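Local structure of DUF3256 domain-containing protein (Porphyromonas gingivalis W83, 2P3P) at residues D164-R169 and P192-W197. The protein is of unknown function but can bind a magnesium ion, and belongs to the DUF3256 family. Numbering follows the deposited sequence.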
loop_
_atom_site.group_PDB
_atom_site.type_symbol
_atom_site.label_atom_id
_atom_site.label_comp_id
_atom_site.label_asym_id
_atom_site.label_seq_id
_atom_site.Cartn_x
_atom_site.Cartn_y
_atom_site.Cartn_z
ATOM N N ASP A 164 6.664 -6.614 10.250
ATOM C CA ASP A 164 7.311 -5.755 9.257
ATOM C C ASP A 164 7.482 -6.569 7.942
ATOM O O ASP A 164 8.580 -6.903 7.482
ATOM C CB ASP A 164 8.629 -5.133 9.801
ATOM C CG ASP A 164 8.438 -4.295 11.083
ATOM O OD1 ASP A 164 7.298 -3.859 11.375
ATOM O OD2 ASP A 164 9.459 -4.028 11.793
ATOM N N THR A 165 6.337 -6.872 7.352
ATOM C CA THR A 165 6.261 -7.649 6.136
ATOM C C THR A 165 5.148 -7.072 5.269
ATOM O O THR A 165 4.216 -6.431 5.779
ATOM C CB THR A 165 5.991 -9.153 6.434
ATOM O OG1 THR A 165 4.693 -9.342 7.036
ATOM C CG2 THR A 165 7.063 -9.743 7.365
ATOM N N LEU A 166 5.230 -7.347 3.974
ATOM C CA LEU A 166 4.202 -6.945 2.996
ATOM C C LEU A 166 4.088 -8.028 1.960
ATOM O O LEU A 166 5.040 -8.809 1.775
ATOM C CB LEU A 166 4.509 -5.597 2.339
ATOM C CG LEU A 166 5.632 -5.402 1.310
ATOM C CD1 LEU A 166 5.343 -6.045 -0.036
ATOM C CD2 LEU A 166 5.876 -3.869 1.101
ATOM N N SER A 167 2.917 -8.073 1.314
ATOM C CA SER A 167 2.615 -8.982 0.244
ATOM C C SER A 167 2.168 -8.152 -0.958
ATOM O O SER A 167 1.555 -7.091 -0.810
ATOM C CB SER A 167 1.511 -9.937 0.717
ATOM O OG SER A 167 1.210 -10.937 -0.204
ATOM N N ILE A 168 2.554 -8.570 -2.149
ATOM C CA ILE A 168 2.183 -7.846 -3.371
ATOM C C ILE A 168 1.657 -8.841 -4.386
ATOM O O ILE A 168 2.289 -9.876 -4.630
ATOM C CB ILE A 168 3.369 -6.979 -3.906
ATOM C CG1 ILE A 168 2.950 -6.085 -5.104
ATOM C CG2 ILE A 168 4.647 -7.877 -4.169
ATOM C CD1 ILE A 168 4.077 -5.124 -5.546
ATOM N N ARG A 169 0.518 -8.510 -4.989
ATOM C CA ARG A 169 -0.178 -9.375 -5.917
ATOM C C ARG A 169 -0.294 -8.611 -7.232
ATOM O O ARG A 169 -0.576 -7.401 -7.221
ATOM C CB ARG A 169 -1.568 -9.774 -5.402
ATOM C CG ARG A 169 -2.533 -8.640 -5.208
ATOM C CD ARG A 169 -3.875 -9.045 -4.581
ATOM N NE ARG A 169 -3.717 -9.664 -3.258
ATOM C CZ ARG A 169 -4.536 -10.600 -2.765
ATOM N NH1 ARG A 169 -5.587 -11.017 -3.448
ATOM N NH2 ARG A 169 -4.318 -11.107 -1.571
ATOM N N PRO A 192 0.540 -14.177 -4.403
ATOM C CA PRO A 192 1.274 -12.952 -4.016
ATOM C C PRO A 192 2.688 -13.222 -3.644
ATOM O O PRO A 192 2.968 -14.327 -3.182
ATOM C CB PRO A 192 0.486 -12.465 -2.789
ATOM C CG PRO A 192 -0.841 -13.093 -2.920
ATOM C CD PRO A 192 -0.573 -14.441 -3.466
ATOM N N LEU A 193 3.565 -12.228 -3.829
ATOM C CA LEU A 193 4.977 -12.311 -3.394
ATOM C C LEU A 193 5.141 -11.624 -2.047
ATOM O O LEU A 193 4.631 -10.543 -1.863
ATOM C CB LEU A 193 5.912 -11.611 -4.397
ATOM C CG LEU A 193 5.706 -12.022 -5.872
ATOM C CD1 LEU A 193 6.519 -11.127 -6.813
ATOM C CD2 LEU A 193 5.998 -13.484 -6.100
ATOM N N VAL A 194 5.903 -12.222 -1.146
ATOM C CA VAL A 194 6.115 -11.677 0.186
ATOM C C VAL A 194 7.540 -11.119 0.370
ATOM O O VAL A 194 8.522 -11.748 -0.050
ATOM C CB VAL A 194 5.845 -12.757 1.259
ATOM C CG1 VAL A 194 6.136 -12.235 2.694
ATOM C CG2 VAL A 194 4.403 -13.259 1.151
ATOM N N TYR A 195 7.597 -9.976 1.070
ATOM C CA TYR A 195 8.807 -9.232 1.400
ATOM C C TYR A 195 8.818 -8.946 2.913
ATOM O O TYR A 195 7.785 -8.743 3.557
ATOM C CB TYR A 195 8.801 -7.910 0.613
ATOM C CG TYR A 195 9.064 -8.007 -0.892
ATOM C CD1 TYR A 195 10.288 -7.618 -1.405
ATOM C CD2 TYR A 195 8.059 -8.404 -1.805
ATOM C CE1 TYR A 195 10.560 -7.711 -2.748
ATOM C CE2 TYR A 195 8.305 -8.487 -3.162
ATOM C CZ TYR A 195 9.546 -8.124 -3.653
ATOM O OH TYR A 195 9.843 -8.202 -5.003
ATOM N N ARG A 196 10.012 -8.904 3.458
ATOM C CA ARG A 196 10.215 -8.678 4.869
ATOM C C ARG A 196 11.162 -7.484 4.998
ATOM O O ARG A 196 12.147 -7.353 4.269
ATOM C CB ARG A 196 10.816 -9.931 5.524
ATOM C CG ARG A 196 10.822 -9.863 7.021
ATOM C CD ARG A 196 11.218 -11.206 7.656
ATOM N NE ARG A 196 11.579 -10.954 9.039
ATOM C CZ ARG A 196 12.454 -11.661 9.764
ATOM N NH1 ARG A 196 13.091 -12.718 9.255
ATOM N NH2 ARG A 196 12.690 -11.310 11.033
ATOM N N TRP A 197 10.847 -6.608 5.931
ATOM C CA TRP A 197 11.692 -5.463 6.257
ATOM C C TRP A 197 12.881 -5.942 7.080
ATOM O O TRP A 197 12.725 -6.502 8.177
ATOM C CB TRP A 197 10.878 -4.472 7.045
ATOM C CG TRP A 197 11.541 -3.174 7.369
ATOM C CD1 TRP A 197 12.021 -2.796 8.566
ATOM C CD2 TRP A 197 11.722 -2.047 6.491
ATOM N NE1 TRP A 197 12.487 -1.521 8.503
ATOM C CE2 TRP A 197 12.298 -1.028 7.248
ATOM C CE3 TRP A 197 11.396 -1.796 5.167
ATOM C CZ2 TRP A 197 12.627 0.228 6.701
ATOM C CZ3 TRP A 197 11.732 -0.555 4.618
ATOM C CH2 TRP A 197 12.336 0.426 5.385
#
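Leu166 and Tyr195 face each other as a hydrogen-bonded pair: Leu166 N reaches Tyr195 O at 2.9 Å, and Tyr195 N returns a nearly straight bond to Leu166 O (172° at the hydrogen). Ile168 and Leu193 repeat this reciprocal pairing, and Trp197 N adds a fifth bond, 2.8 Å long, to Asp164 O. Between these rungs, at the non-hydrogen-bonded pairs, CA-H groups make CA-H...O contacts to carbonyls of the partner strand; Thr165 CA lies 3.2 Å from Tyr195 O. The short strand axes run 4.7 Å apart at 156°, so the antiparallel pairing carries a clear twist. Strands 165-170 and 193-197 are the two inner strands of a four-stranded antiparallel sheet whose strands lie in sequence order, flanked by 155-159 and 202-204; the connection between them is no tight hairpin but a long excursion that includes helix 181-184.

Apolar packing dominates the face bearing Leu166, Ile168, Leu193 and Tyr195. Leu166 lies alongside Tyr195, pointing the same way, with CD1 4.0 Å from the tyrosine CB. Ile168 CG2 meets Tyr195 CE2 at 3.8 Å, approaching the ring obliquely; it sits between the isoleucine's backbone N and carbonyl carbon because CG1 takes the position anti to N (chi1 -174°). Trp123 closes edge-to-face on the same tyrosine.

On the face bearing Thr165, Ser167, Val194 and Arg196, Thr165 CG2 touches Arg196 CG, while Ser167 OG reaches Pro192 CB, just before the strand begins, at 3.1 Å. At the two ends, Pro192 CG lies over one face of the Arg169 guanidinium, while Asp164 CB rests 3.6 Å from Trp197 CB, the indole NE1 being hydrogen-bonded to Pro84 O of strand 77-84, in the other sheet, where the Trp197 side chain also touches Leu83.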